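Local coordinates for protein o-succinylbenzoate synthase (Synechococcus elongatus, PDB 2OZT) that catalyses the dehydration of 2-succinyl-6-hydroxy-2,4-cyclohexadiene-1-carboxylate to 2-succinylbenzoate, a step on the way to phylloquinone, with the help of a divalent metal ion, at residues Gly170-Asp173 and Arg174-Asn178; Leu312-Tyr315 and Glu316-Trp319. All coordinates share one frame; numbering follows the deposited sequence.

In the fold
Interactions 1 and 2 sit on opposite sides of the chain's centre, their own centres about 46 Å apart and their nearest atoms about 31 Å apart, so they do not touch. Interaction 1 caps helix 174-187 of the parallel beta/alpha barrel, just after strand 163-167, which ends in the metal ligand Asp167. The Trp172 side chain lies about 9 Å from those of Asp167 and Glu196, both magnesium ligands, and about 11 Å from the bound sodium ion. Interaction 2, away from the annotated sites, lies near the C-terminus in helix 312-320; this helix packs against strand 42-47 of the antiparallel sheet and against helix 277-290.

Interaction 1. Residues Gly170-Asp173 and Arg174-Asn178; sequences GSWD and RATAN. With PO4 (phosphate ion), chain C.
Asp173 and Thr176 meet with their side chains crossing at about a right angle. One carboxylate oxygen, Asp173 OD1, takes two bonds: Thr176 N reaches it nearly along its C-O axis at 2.9 Å, while Thr176 OG1, 2.8 Å from Asp173 OD1, gives its proton from above the carboxylate plane, 44° out of it. Asp173 CG stands between the backbone N and the carbonyl carbon (chi1 64°), which turns OD1 back over the first helical turn. A water joins Asp173 N to Thr176 OG1. Thr176 CG2, the other branch, lies over one face of the Trp172 indole, a CH-pi contact 4.1 Å from the centroid of its five-membered ring. Beside it Trp172 CE3 packs 3.8 Å from Ala177 CB, and the indole also stacks with Trp180 farther along the helix. With an alanine in place of Thr176, Asp173 OD1 would probably keep the backbone bond alone from this turn, and part of the indole face would lose its methyl cover. Past the cap, a phosphate ion, probably from the crystallisation liquor, accepts from Arg174 N through O4 (2.9 Å); the arginine's NE and NH2 both reach its O2, which lies at the guanidinium edge. Backbone Ala177 N bonds to Asp173 O, closing the turn. This is an aspartate N-cap, here starting a helix of the enolase-type barrel.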
loop_
_atom_site.group_PDB
_atom_site.type_symbol
_atom_site.label_atom_id
_atom_site.label_comp_id
_atom_site.label_asym_id
_atom_site.label_seq_id
_atom_site.Cartn_x
_atom_site.Cartn_y
_atom_site.Cartn_z
ATOM N N GLY A 170 9.551 -2.524 -11.122
ATOM C CA GLY A 170 10.536 -1.646 -11.738
ATOM C C GLY A 170 11.732 -2.401 -12.306
ATOM O O GLY A 170 12.787 -1.786 -12.527
ATOM N N SER A 171 11.605 -3.708 -12.542
ATOM C CA SER A 171 12.783 -4.506 -12.881
ATOM C C SER A 171 13.067 -4.652 -14.376
ATOM O O SER A 171 14.113 -5.238 -14.748
ATOM C CB SER A 171 12.654 -5.894 -12.253
ATOM O OG SER A 171 11.638 -6.611 -12.883
ATOM N N TRP A 172 12.181 -4.184 -15.246
ATOM C CA TRP A 172 12.440 -4.331 -16.689
ATOM C C TRP A 172 13.202 -3.123 -17.184
ATOM O O TRP A 172 12.983 -2.003 -16.726
ATOM C CB TRP A 172 11.132 -4.409 -17.477
ATOM C CG TRP A 172 10.344 -5.639 -17.241
ATOM C CD1 TRP A 172 10.796 -6.891 -16.848
ATOM C CD2 TRP A 172 8.938 -5.780 -17.487
ATOM N NE1 TRP A 172 9.733 -7.766 -16.788
ATOM C CE2 TRP A 172 8.587 -7.118 -17.186
ATOM C CE3 TRP A 172 7.940 -4.898 -17.918
ATOM C CZ2 TRP A 172 7.263 -7.567 -17.258
ATOM C CZ3 TRP A 172 6.655 -5.359 -18.049
ATOM C CH2 TRP A 172 6.323 -6.699 -17.719
ATOM N N ASP A 173 14.091 -3.336 -18.162
ATOM C CA ASP A 173 14.568 -2.184 -18.933
ATOM C C ASP A 173 13.555 -1.813 -20.018
ATOM O O ASP A 173 12.550 -2.485 -20.206
ATOM C CB ASP A 173 15.998 -2.360 -19.477
ATOM C CG ASP A 173 16.148 -3.480 -20.473
ATOM O OD1 ASP A 173 15.196 -3.835 -21.211
ATOM O OD2 ASP A 173 17.295 -3.994 -20.554
ATOM N N ARG A 174 13.787 -0.692 -20.674
ATOM C CA ARG A 174 12.771 -0.150 -21.539
ATOM C C ARG A 174 12.478 -1.090 -22.735
ATOM O O ARG A 174 11.334 -1.296 -23.108
ATOM C CB ARG A 174 13.166 1.256 -22.021
ATOM C CG ARG A 174 13.170 2.349 -20.922
ATOM C CD ARG A 174 13.743 3.689 -21.425
ATOM N NE ARG A 174 15.169 3.488 -21.714
ATOM C CZ ARG A 174 15.744 3.699 -22.898
ATOM N NH1 ARG A 174 15.047 4.192 -23.905
ATOM N NH2 ARG A 174 17.039 3.421 -23.051
ATOM N N ALA A 175 13.521 -1.674 -23.337
ATOM C CA ALA A 175 13.271 -2.530 -24.504
ATOM C C ALA A 175 12.497 -3.783 -24.073
ATOM O O ALA A 175 11.622 -4.237 -24.778
ATOM C CB ALA A 175 14.603 -2.922 -25.118
ATOM N N THR A 176 12.850 -4.333 -22.908
ATOM C CA THR A 176 12.134 -5.488 -22.347
ATOM C C THR A 176 10.650 -5.179 -22.078
ATOM O O THR A 176 9.779 -5.987 -22.383
ATOM C CB THR A 176 12.808 -5.977 -21.048
ATOM O OG1 THR A 176 14.131 -6.423 -21.379
ATOM C CG2 THR A 176 12.044 -7.160 -20.369
ATOM N N ALA A 177 10.378 -4.018 -21.472
ATOM C CA ALA A 177 9.006 -3.627 -21.208
ATOM C C ALA A 177 8.235 -3.563 -22.516
ATOM O O ALA A 177 7.116 -4.058 -22.635
ATOM C CB ALA A 177 8.970 -2.257 -20.513
ATOM N N ASN A 178 8.839 -2.941 -23.522
ATOM C CA ASN A 178 8.162 -2.824 -24.789
ATOM C C ASN A 178 7.826 -4.177 -25.429
ATOM O O ASN A 178 6.720 -4.359 -25.950
ATOM C CB ASN A 178 8.983 -1.942 -25.708
ATOM C CG ASN A 178 8.130 -1.202 -26.658
ATOM O OD1 ASN A 178 7.792 -0.041 -26.442
ATOM N ND2 ASN A 178 7.723 -1.876 -27.713
HETATM P P PO4 C . 17.485 1.126 -20.043
HETATM O O1 PO4 C . 18.235 0.787 -18.778
HETATM O O2 PO4 C . 17.710 2.599 -20.285
HETATM O O3 PO4 C . 17.941 0.306 -21.248
HETATM O O4 PO4 C . 16.004 0.951 -19.874
HETATM O O HOH W 1 15.050 -6.099 -18.433
#

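Interaction 2. Residues Leu312-Tyr315 and Glu316-Trp319; sequences LTAY and ERLW
Arg317 CG packs 3.4 Å from Thr313 O, one turn back in helix 312-320, an alpha-helix whose i to i+4 backbone bonds form the tight part of the contact. Glu316 N to Leu312 O opens the series, Arg317 N lies 2.8 Å from Thr313 O, and Trp319 N bonds to Tyr315 O at 3.0 Å. Leu318 N bonds to Ala314 O at 3.2 Å, the longest of the four. The buried side is carried by Tyr315 and Trp319, whose rings lead away from this helical turn into neighbouring parts of the fold. Tyr315 packs on Ile278 and Thr281 of helix 277-290 and its ring meets that of Tyr44, while Trp319 makes cation-pi contacts with Arg8 and Arg34. On the flank between, Glu316 CG passes 3.8 Å from Leu312 O; the chain then bends at chi2 (-79°), and its carboxylate leaves the helix for a salt bridge with Arg34 and a hydrogen bond with Tyr44 OH. The exposed side, with Thr313 and Arg317, is looser. Arg317 folds back along the helix, its chain bent at chi3 (-114°), and lays one guanidinium face over Ala314 CA and Thr313 O, both set toward the rim of the group. Thr313 OG1 bonds instead to Thr311 OG1; Arg317 NH1 stays 3.9 Å from Thr313 OG1, and Arg317 NH2 rests 4.0 Å from Ala314 CB.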
loop_
_atom_site.group_PDB
_atom_site.type_symbol
_atom_site.label_atom_id
_atom_site.label_comp_id
_atom_site.label_asym_id
_atom_site.label_seq_id
_atom_site.Cartn_x
_atom_site.Cartn_y
_atom_site.Cartn_z
ATOM N N LEU A 312 -11.556 -1.554 22.179
ATOM C CA LEU A 312 -10.654 -0.555 22.745
ATOM C C LEU A 312 -9.563 -1.198 23.622
ATOM O O LEU A 312 -8.401 -0.778 23.589
ATOM C CB LEU A 312 -11.439 0.503 23.520
ATOM C CG LEU A 312 -10.766 1.783 24.032
ATOM C CD1 LEU A 312 -9.724 2.379 23.078
ATOM C CD2 LEU A 312 -11.843 2.817 24.331
ATOM N N THR A 313 -9.921 -2.233 24.375
ATOM C CA THR A 313 -8.925 -2.947 25.177
ATOM C C THR A 313 -7.815 -3.571 24.330
ATOM O O THR A 313 -6.668 -3.669 24.783
ATOM C CB THR A 313 -9.576 -4.050 26.022
ATOM O OG1 THR A 313 -10.242 -4.974 25.157
ATOM C CG2 THR A 313 -10.565 -3.445 26.987
ATOM N N ALA A 314 -8.148 -3.990 23.105
ATOM C CA ALA A 314 -7.138 -4.554 22.203
ATOM C C ALA A 314 -6.059 -3.522 21.866
ATOM O O ALA A 314 -4.868 -3.872 21.774
ATOM C CB ALA A 314 -7.765 -5.076 20.921
ATOM N N TYR A 315 -6.464 -2.265 21.685
ATOM C CA TYR A 315 -5.494 -1.192 21.484
ATOM C C TYR A 315 -4.651 -1.030 22.740
ATOM O O TYR A 315 -3.427 -0.891 22.658
ATOM C CB TYR A 315 -6.173 0.144 21.204
ATOM C CG TYR A 315 -6.730 0.289 19.796
ATOM C CD1 TYR A 315 -7.999 -0.175 19.473
ATOM C CD2 TYR A 315 -6.014 0.963 18.822
ATOM C CE1 TYR A 315 -8.532 -0.027 18.195
ATOM C CE2 TYR A 315 -6.531 1.129 17.536
ATOM C CZ TYR A 315 -7.788 0.628 17.222
ATOM O OH TYR A 315 -8.325 0.789 15.951
ATOM N N GLU A 316 -5.323 -1.001 23.895
ATOM C CA GLU A 316 -4.610 -0.811 25.160
ATOM C C GLU A 316 -3.606 -1.930 25.430
ATOM O O GLU A 316 -2.498 -1.642 25.894
ATOM C CB GLU A 316 -5.576 -0.638 26.330
ATOM C CG GLU A 316 -6.248 0.759 26.372
ATOM C CD GLU A 316 -5.359 1.898 26.947
ATOM O OE1 GLU A 316 -4.175 2.109 26.518
ATOM O OE2 GLU A 316 -5.872 2.624 27.836
ATOM N N ARG A 317 -3.964 -3.179 25.126
ATOM C CA ARG A 317 -3.028 -4.320 25.239
ATOM C C ARG A 317 -1.798 -4.125 24.361
ATOM O O ARG A 317 -0.666 -4.379 24.795
ATOM C CB ARG A 317 -3.693 -5.647 24.859
ATOM C CG ARG A 317 -4.667 -6.238 25.900
ATOM C CD ARG A 317 -5.086 -7.671 25.525
ATOM N NE ARG A 317 -6.516 -7.781 25.200
ATOM C CZ ARG A 317 -7.025 -7.996 23.986
ATOM N NH1 ARG A 317 -8.344 -8.068 23.837
ATOM N NH2 ARG A 317 -6.238 -8.130 22.917
ATOM N N LEU A 318 -2.019 -3.667 23.123
ATOM C CA LEU A 318 -0.933 -3.507 22.164
ATOM C C LEU A 318 0.014 -2.455 22.723
ATOM O O LEU A 318 1.226 -2.661 22.778
ATOM C CB LEU A 318 -1.497 -3.073 20.799
ATOM C CG LEU A 318 -0.636 -3.171 19.547
ATOM C CD1 LEU A 318 -0.077 -4.592 19.337
ATOM C CD2 LEU A 318 -1.481 -2.821 18.361
ATOM N N TRP A 319 -0.553 -1.341 23.180
ATOM C CA TRP A 319 0.227 -0.244 23.737
ATOM C C TRP A 319 1.017 -0.687 24.979
ATOM O O TRP A 319 2.207 -0.386 25.095
ATOM C CB TRP A 319 -0.701 0.936 24.070
ATOM C CG TRP A 319 -0.015 2.098 24.731
ATOM C CD1 TRP A 319 -0.018 2.405 26.079
ATOM C CD2 TRP A 319 0.757 3.113 24.100
ATOM N NE1 TRP A 319 0.730 3.525 26.308
ATOM C CE2 TRP A 319 1.216 3.990 25.113
ATOM C CE3 TRP A 319 1.131 3.369 22.758
ATOM C CZ2 TRP A 319 2.006 5.108 24.842
ATOM C CZ3 TRP A 319 1.911 4.486 22.502
ATOM C CH2 TRP A 319 2.318 5.351 23.534
#